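Long-range contacts in transcriptional regulator, LacI family (Burkholderia phymatum, PDB 2RGY), which probably regulates transcription as a LacI-family protein, with a periplasmic-binding-protein-like domain expected to sense a small sugar-like effector: residues A119-I124 / F151-R156; L131-G136 / E145-F150. One frame throughout, in Å; residues are numbered along the deposited sequence.

In the fold
The chain first builds a parallel sheet, strands 10-14 to 107-108, and then enters the second lobe through helix 112-125. From that helix it runs into strand 131-135, turns back along helix 141-155 and goes on to strand 166-168 of the mixed sheet. Contact 2 closes the short loop between strand 131-135 and helix 141-155. Contact 1 closes a longer one, bringing helix 112-125 beside the far end of helix 141-155, and contact 2 lies wholly within it. Helix 141-155 serves both, and the two patches touch: Leu154 and Leu123 rest on Leu131, and Ala120 on Phe150. Two helices and a strand are thus packed together.

Contact 1 (A119-I124 / F151-R156); sequences AAATLI and FDELAR
Glu153 lies over Ala120 and Ala121, and Leu154 fits in beside Ala120 and Ile124. Starting at the root of Glu153, its CB sits 3.7 Å from Ala120 CB. CG, anti to the backbone N (chi1 -177°), stays against the same methyl: Glu153 CG is also 3.7 Å from Ala120 CB, and 3.9 Å from Ala121 N. There the chain bends (chi2 66°), and the carboxylate ends beside Ala121, with Glu153 OE2 4.0 Å from Ala121 CB. The other oxygen turns back to its own segment, where Glu153 OE1 accepts a weak, bent hydrogen bond from Arg156 NH1 at 2.9 Å, part of a salt bridge. The acid therefore lends its carbon chain to the helix interface and its charge to the arginine.

Helices 112-125 and 141-155 are neighbours packed against strand 131-135 in the second lobe of the periplasmic-binding-protein fold. Over these segments the axes approach to 8.8 Å and run in the same general direction, 41° apart; Ala120 meets the partner with its methyl, Ala121 with its methyl and backbone N.

On the inner side, Leu154 CD2 lies 3.6 Å from Ala120 CB and 3.5 Å from Ile124 CD1, the latter a tight carbon contact between two side chains that cross obliquely. Ile124 also touches His157, just past the partner segment, whose ND1 is hydrogen-bonded to Glu153 O.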
ATOM      1  N   ALA A 119      19.255  11.804   8.418  1.00 18.98           N
ATOM      2  CA  ALA A 119      18.737  10.873   9.404  1.00 19.15           C
ATOM      3  C   ALA A 119      19.665  10.866  10.611  1.00 18.62           C
ATOM      4  O   ALA A 119      19.217  10.941  11.754  1.00 17.98           O
ATOM      5  CB  ALA A 119      18.645   9.478   8.811  1.00 18.44           C
ATOM      6  N   ALA A 120      20.962  10.775  10.349  1.00 18.46           N
ATOM      7  CA  ALA A 120      21.937  10.766  11.422  1.00 19.26           C
ATOM      8  C   ALA A 120      21.918  12.088  12.183  1.00 19.03           C
ATOM      9  O   ALA A 120      21.914  12.096  13.410  1.00 19.15           O
ATOM     10  CB  ALA A 120      23.333  10.500  10.865  1.00 16.62           C
ATOM     11  N   ALA A 121      21.901  13.203  11.459  1.00 19.22           N
ATOM     12  CA  ALA A 121      21.905  14.522  12.085  1.00 18.52           C
ATOM     13  C   ALA A 121      20.690  14.750  12.963  1.00 19.29           C
ATOM     14  O   ALA A 121      20.785  15.401  14.002  1.00 19.28           O
ATOM     15  CB  ALA A 121      21.987  15.607  11.024  1.00 19.11           C
ATOM     16  N   THR A 122      19.542  14.231  12.540  1.00 18.26           N
ATOM     17  CA  THR A 122      18.329  14.387  13.326  1.00 19.80           C
ATOM     18  C   THR A 122      18.565  13.721  14.680  1.00 18.57           C
ATOM     19  O   THR A 122      18.372  14.335  15.729  1.00 20.72           O
ATOM     20  CB  THR A 122      17.106  13.719  12.649  1.00 20.53           C
ATOM     21  OG1 THR A 122      16.938  14.234  11.325  1.00 19.83           O
ATOM     22  CG2 THR A 122      15.845  14.004  13.448  1.00 22.84           C
ATOM     23  N   LEU A 123      19.007  12.469  14.654  1.00 17.22           N
ATOM     24  CA  LEU A 123      19.265  11.729  15.881  1.00 17.09           C
ATOM     25  C   LEU A 123      20.358  12.372  16.735  1.00 17.14           C
ATOM     26  O   LEU A 123      20.183  12.587  17.932  1.00 17.90           O
ATOM     27  CB  LEU A 123      19.655  10.287  15.555  1.00 14.75           C
ATOM     28  CG  LEU A 123      18.539   9.452  14.913  1.00 17.49           C
ATOM     29  CD1 LEU A 123      19.058   8.071  14.526  1.00 18.97           C
ATOM     30  CD2 LEU A 123      17.371   9.340  15.886  1.00 15.40           C
ATOM     31  N   ILE A 124      21.487  12.679  16.119  1.00 18.23           N
ATOM     32  CA  ILE A 124      22.575  13.268  16.868  1.00 21.64           C
ATOM     33  C   ILE A 124      22.209  14.619  17.465  1.00 21.12           C
ATOM     34  O   ILE A 124      22.566  14.905  18.599  1.00 21.64           O
ATOM     35  CB  ILE A 124      23.837  13.390  16.000  1.00 21.27           C
ATOM     36  CG1 ILE A 124      24.422  11.988  15.777  1.00 21.09           C
ATOM     37  CG2 ILE A 124      24.871  14.282  16.698  1.00 22.60           C
ATOM     38  CD1 ILE A 124      25.369  11.893  14.613  1.00 24.35           C
ATOM     39  N   PHE A 151      26.666   7.167   8.005  1.00 19.10           N
ATOM     40  CA  PHE A 151      27.926   6.988   8.699  1.00 20.37           C
ATOM     41  C   PHE A 151      28.955   8.088   8.508  1.00 20.99           C
ATOM     42  O   PHE A 151      29.856   8.220   9.331  1.00 21.97           O
ATOM     43  CB  PHE A 151      28.508   5.623   8.361  1.00 20.13           C
ATOM     44  CG  PHE A 151      27.738   4.490   8.978  1.00 20.14           C
ATOM     45  CD1 PHE A 151      27.709   4.339  10.364  1.00 20.68           C
ATOM     46  CD2 PHE A 151      27.014   3.599   8.186  1.00 19.37           C
ATOM     47  CE1 PHE A 151      26.965   3.312  10.968  1.00 21.34           C
ATOM     48  CE2 PHE A 151      26.261   2.563   8.765  1.00 20.30           C
ATOM     49  CZ  PHE A 151      26.236   2.418  10.162  1.00 21.37           C
ATOM     50  N   ASP A 152      28.833   8.872   7.435  1.00 22.84           N
ATOM     51  CA  ASP A 152      29.761   9.979   7.230  1.00 23.38           C
ATOM     52  C   ASP A 152      29.457  10.975   8.343  1.00 22.54           C
ATOM     53  O   ASP A 152      30.359  11.456   9.018  1.00 22.01           O
ATOM     54  CB  ASP A 152      29.540  10.683   5.884  1.00 25.88           C
ATOM     55  CG  ASP A 152      30.050   9.882   4.700  1.00 28.09           C
ATOM     56  OD1 ASP A 152      30.909   8.995   4.888  1.00 28.25           O
ATOM     57  OD2 ASP A 152      29.597  10.157   3.565  1.00 31.25           O
ATOM     58  N   GLU A 153      28.174  11.269   8.528  1.00 21.56           N
ATOM     59  CA  GLU A 153      27.732  12.209   9.557  1.00 20.96           C
ATOM     60  C   GLU A 153      28.146  11.726  10.950  1.00 21.15           C
ATOM     61  O   GLU A 153      28.557  12.527  11.796  1.00 20.22           O
ATOM     62  CB  GLU A 153      26.217  12.373   9.485  1.00 21.75           C
ATOM     63  CG  GLU A 153      25.625  13.379  10.461  1.00 25.01           C
ATOM     64  CD  GLU A 153      26.052  14.811  10.176  1.00 27.38           C
ATOM     65  OE1 GLU A 153      26.392  15.126   9.009  1.00 28.29           O
ATOM     66  OE2 GLU A 153      26.028  15.633  11.119  1.00 29.45           O
ATOM     67  N   LEU A 154      28.041  10.420  11.186  1.00 20.43           N
ATOM     68  CA  LEU A 154      28.428   9.855  12.474  1.00 20.92           C
ATOM     69  C   LEU A 154      29.927  10.050  12.695  1.00 21.04           C
ATOM     70  O   LEU A 154      30.357  10.375  13.800  1.00 19.79           O
ATOM     71  CB  LEU A 154      28.116   8.354  12.559  1.00 21.36           C
ATOM     72  CG  LEU A 154      26.672   7.823  12.453  1.00 25.70           C
ATOM     73  CD1 LEU A 154      26.561   6.535  13.264  1.00 22.27           C
ATOM     74  CD2 LEU A 154      25.675   8.849  12.961  1.00 22.15           C
ATOM     75  N   ALA A 155      30.712   9.843  11.640  1.00 19.76           N
ATOM     76  CA  ALA A 155      32.159   9.982  11.716  1.00 20.11           C
ATOM     77  C   ALA A 155      32.552  11.401  12.093  1.00 20.42           C
ATOM     78  O   ALA A 155      33.515  11.597  12.833  1.00 19.77           O
ATOM     79  CB  ALA A 155      32.797   9.597  10.392  1.00 21.66           C
ATOM     80  N   ARG A 156      31.813  12.384  11.582  1.00 19.51           N
ATOM     81  CA  ARG A 156      32.079  13.792  11.888  1.00 21.24           C
ATOM     82  C   ARG A 156      31.849  14.079  13.367  1.00 22.80           C
ATOM     83  O   ARG A 156      32.300  15.105  13.887  1.00 23.25           O
ATOM     84  CB  ARG A 156      31.171  14.721  11.074  1.00 20.22           C
ATOM     85  CG  ARG A 156      31.503  14.806   9.605  1.00 24.67           C
ATOM     86  CD  ARG A 156      30.489  15.666   8.849  1.00 26.73           C
ATOM     87  NE  ARG A 156      30.635  15.468   7.414  1.00 32.34           N
ATOM     88  CZ  ARG A 156      29.724  14.896   6.632  1.00 33.45           C
ATOM     89  NH1 ARG A 156      28.574  14.468   7.142  1.00 34.98           N
ATOM     90  NH2 ARG A 156      29.982  14.717   5.341  1.00 34.61           N
TER

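Contact 2 (L131-G136 / E145-F150)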
ATOM      1  N   LEU A 131      23.573   4.743  18.760  1.00 20.19           N
ATOM      2  CA  LEU A 131      22.575   4.520  17.730  1.00 19.22           C
ATOM      3  C   LEU A 131      22.598   3.096  17.195  1.00 18.66           C
ATOM      4  O   LEU A 131      23.549   2.359  17.421  1.00 18.55           O
ATOM      5  CB  LEU A 131      22.837   5.498  16.586  1.00 20.43           C
ATOM      6  CG  LEU A 131      23.078   6.940  17.048  1.00 18.86           C
ATOM      7  CD1 LEU A 131      23.734   7.737  15.948  1.00 19.62           C
ATOM      8  CD2 LEU A 131      21.757   7.559  17.473  1.00 19.15           C
ATOM      9  N   ALA A 132      21.539   2.732  16.480  1.00 17.17           N
ATOM     10  CA  ALA A 132      21.404   1.414  15.876  1.00 17.12           C
ATOM     11  C   ALA A 132      20.767   1.591  14.495  1.00 16.61           C
ATOM     12  O   ALA A 132      20.069   2.572  14.250  1.00 18.70           O
ATOM     13  CB  ALA A 132      20.530   0.510  16.759  1.00 16.07           C
ATOM     14  N   VAL A 133      21.003   0.639  13.598  1.00 16.24           N
ATOM     15  CA  VAL A 133      20.444   0.724  12.257  1.00 16.39           C
ATOM     16  C   VAL A 133      19.876  -0.591  11.725  1.00 17.02           C
ATOM     17  O   VAL A 133      20.472  -1.652  11.895  1.00 18.81           O
ATOM     18  CB  VAL A 133      21.497   1.197  11.237  1.00 16.42           C
ATOM     19  CG1 VAL A 133      20.865   1.286   9.861  1.00 16.96           C
ATOM     20  CG2 VAL A 133      22.090   2.543  11.654  1.00 17.50           C
ATOM     21  N   ILE A 134      18.713  -0.506  11.091  1.00 18.60           N
ATOM     22  CA  ILE A 134      18.077  -1.660  10.466  1.00 19.23           C
ATOM     23  C   ILE A 134      18.025  -1.237   9.006  1.00 18.76           C
ATOM     24  O   ILE A 134      17.283  -0.325   8.652  1.00 18.93           O
ATOM     25  CB  ILE A 134      16.644  -1.889  10.993  1.00 19.78           C
ATOM     26  CG1 ILE A 134      16.693  -2.381  12.442  1.00 20.02           C
ATOM     27  CG2 ILE A 134      15.928  -2.907  10.107  1.00 20.51           C
ATOM     28  CD1 ILE A 134      15.330  -2.565  13.069  1.00 21.01           C
ATOM     29  N   SER A 135      18.828  -1.875   8.161  1.00 20.52           N
ATOM     30  CA  SER A 135      18.862  -1.490   6.757  1.00 21.87           C
ATOM     31  C   SER A 135      18.213  -2.460   5.787  1.00 21.39           C
ATOM     32  O   SER A 135      17.628  -3.473   6.182  1.00 20.07           O
ATOM     33  CB  SER A 135      20.309  -1.249   6.318  1.00 24.97           C
ATOM     34  OG  SER A 135      20.949  -2.457   5.919  1.00 26.67           O
ATOM     35  N   GLY A 136      18.312  -2.113   4.504  1.00 20.50           N
ATOM     36  CA  GLY A 136      17.785  -2.960   3.461  1.00 20.91           C
ATOM     37  C   GLY A 136      18.938  -3.834   3.029  1.00 21.85           C
ATOM     38  O   GLY A 136      19.985  -3.823   3.678  1.00 21.55           O
ATOM     39  N   GLU A 145      24.288   3.894  -0.292  1.00 25.13           N
ATOM     40  CA  GLU A 145      24.581   5.326  -0.259  1.00 26.17           C
ATOM     41  C   GLU A 145      23.848   5.989   0.885  1.00 23.10           C
ATOM     42  O   GLU A 145      24.292   6.984   1.436  1.00 20.04           O
ATOM     43  CB  GLU A 145      24.206   5.967  -1.590  1.00 29.03           C
ATOM     44  CG  GLU A 145      25.333   5.877  -2.601  1.00 37.30           C
ATOM     45  CD  GLU A 145      24.843   5.817  -4.025  1.00 42.84           C
ATOM     46  OE1 GLU A 145      23.977   6.654  -4.384  1.00 47.25           O
ATOM     47  OE2 GLU A 145      25.330   4.942  -4.791  1.00 44.66           O
ATOM     48  N   ARG A 146      22.714   5.406   1.235  1.00 22.15           N
ATOM     49  CA  ARG A 146      21.897   5.877   2.336  1.00 22.94           C
ATOM     50  C   ARG A 146      22.718   5.680   3.620  1.00 22.19           C
ATOM     51  O   ARG A 146      22.833   6.582   4.455  1.00 24.05           O
ATOM     52  CB  ARG A 146      20.628   5.029   2.370  1.00 25.76           C
ATOM     53  CG  ARG A 146      19.539   5.492   3.282  1.00 24.70           C
ATOM     54  CD  ARG A 146      18.284   4.678   2.966  1.00 24.73           C
ATOM     55  NE  ARG A 146      18.090   4.568   1.515  1.00 24.40           N
ATOM     56  CZ  ARG A 146      17.020   4.044   0.924  1.00 23.95           C
ATOM     57  NH1 ARG A 146      16.015   3.568   1.649  1.00 24.01           N
ATOM     58  NH2 ARG A 146      16.957   3.991  -0.401  1.00 25.84           N
ATOM     59  N   LEU A 147      23.284   4.488   3.772  1.00 21.30           N
ATOM     60  CA  LEU A 147      24.102   4.168   4.938  1.00 21.30           C
ATOM     61  C   LEU A 147      25.405   4.962   4.912  1.00 21.95           C
ATOM     62  O   LEU A 147      25.875   5.427   5.945  1.00 22.18           O
ATOM     63  CB  LEU A 147      24.440   2.675   4.974  1.00 20.12           C
ATOM     64  CG  LEU A 147      23.313   1.659   5.156  1.00 19.93           C
ATOM     65  CD1 LEU A 147      23.916   0.261   5.188  1.00 17.95           C
ATOM     66  CD2 LEU A 147      22.540   1.942   6.445  1.00 19.93           C
ATOM     67  N   ASP A 148      26.005   5.095   3.735  1.00 22.97           N
ATOM     68  CA  ASP A 148      27.250   5.838   3.620  1.00 23.42           C
ATOM     69  C   ASP A 148      27.073   7.245   4.188  1.00 23.53           C
ATOM     70  O   ASP A 148      27.876   7.689   5.005  1.00 24.13           O
ATOM     71  CB  ASP A 148      27.687   5.907   2.159  1.00 26.30           C
ATOM     72  CG  ASP A 148      28.384   4.640   1.701  1.00 32.04           C
ATOM     73  OD1 ASP A 148      28.323   3.606   2.417  1.00 35.24           O
ATOM     74  OD2 ASP A 148      28.994   4.677   0.613  1.00 35.41           O
ATOM     75  N   GLY A 149      26.020   7.933   3.753  1.00 21.86           N
ATOM     76  CA  GLY A 149      25.749   9.276   4.241  1.00 20.95           C
ATOM     77  C   GLY A 149      25.487   9.277   5.733  1.00 21.22           C
ATOM     78  O   GLY A 149      25.910  10.184   6.455  1.00 20.23           O
ATOM     79  N   PHE A 150      24.776   8.262   6.202  1.00 18.95           N
ATOM     80  CA  PHE A 150      24.476   8.148   7.623  1.00 18.69           C
ATOM     81  C   PHE A 150      25.784   8.072   8.415  1.00 20.39           C
ATOM     82  O   PHE A 150      25.991   8.821   9.368  1.00 19.35           O
ATOM     83  CB  PHE A 150      23.662   6.881   7.876  1.00 17.03           C
ATOM     84  CG  PHE A 150      23.283   6.680   9.312  1.00 16.83           C
ATOM     85  CD1 PHE A 150      22.230   7.398   9.876  1.00 15.58           C
ATOM     86  CD2 PHE A 150      23.958   5.747  10.096  1.00 14.95           C
ATOM     87  CE1 PHE A 150      21.846   7.182  11.209  1.00 15.27           C
ATOM     88  CE2 PHE A 150      23.588   5.523  11.423  1.00 14.46           C
ATOM     89  CZ  PHE A 150      22.526   6.242  11.980  1.00 13.61           C
TER
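The Phe150 ring is the flat group here, and Val133 meets it tip to tip. Val133 CG2 comes in obliquely, neither squarely over the face nor squarely at the edge, and stands 3.3 Å from Phe150 CE2. Val133 CG2 is also 3.7 Å from Phe150 CZ, so it sits against the outer part of one side of the ring. Leu131 CD1 approaches, again obliquely, at a looser 4.4 Å from Phe150 CZ. Beyond the two segments, the ring of Phe150 stacks with that of Phe194 of strand 192-195.

One turn earlier in the helix, Leu147 takes over. Val133 CG1, anti to the backbone N (chi1 -179°), is the branch that reaches it, 3.9 Å from Leu147 CD2, while CG2 is left for the phenylalanine. Ser135 adds its CB, 3.9 Å from Leu147 CD2, and its OG lies 4.1 Å from Leu147 CD1. That hydroxyl is buried but satisfied: Ser135 OG donates to Gly136 O at 2.8 Å, in the carbonyl plane and on a lone pair (C=O...donor angle 136°). Across the contact itself the side chains meet by apolar packing, with Ser135 OG set beside a leucine methyl.

Strand and helix run almost antiparallel (168°), as expected for the first strand and the helix of a beta-alpha-beta unit. Leu131, Val133 and Ser135 face helix 141-155, whereas Ala132 and Ile134 point from the opposite face of the sheet to helix 173-186. Strand 131-135 itself lies between strands 166-168 and 192-195, and Leu166 of the former touches Val133, Ser135 and Leu147.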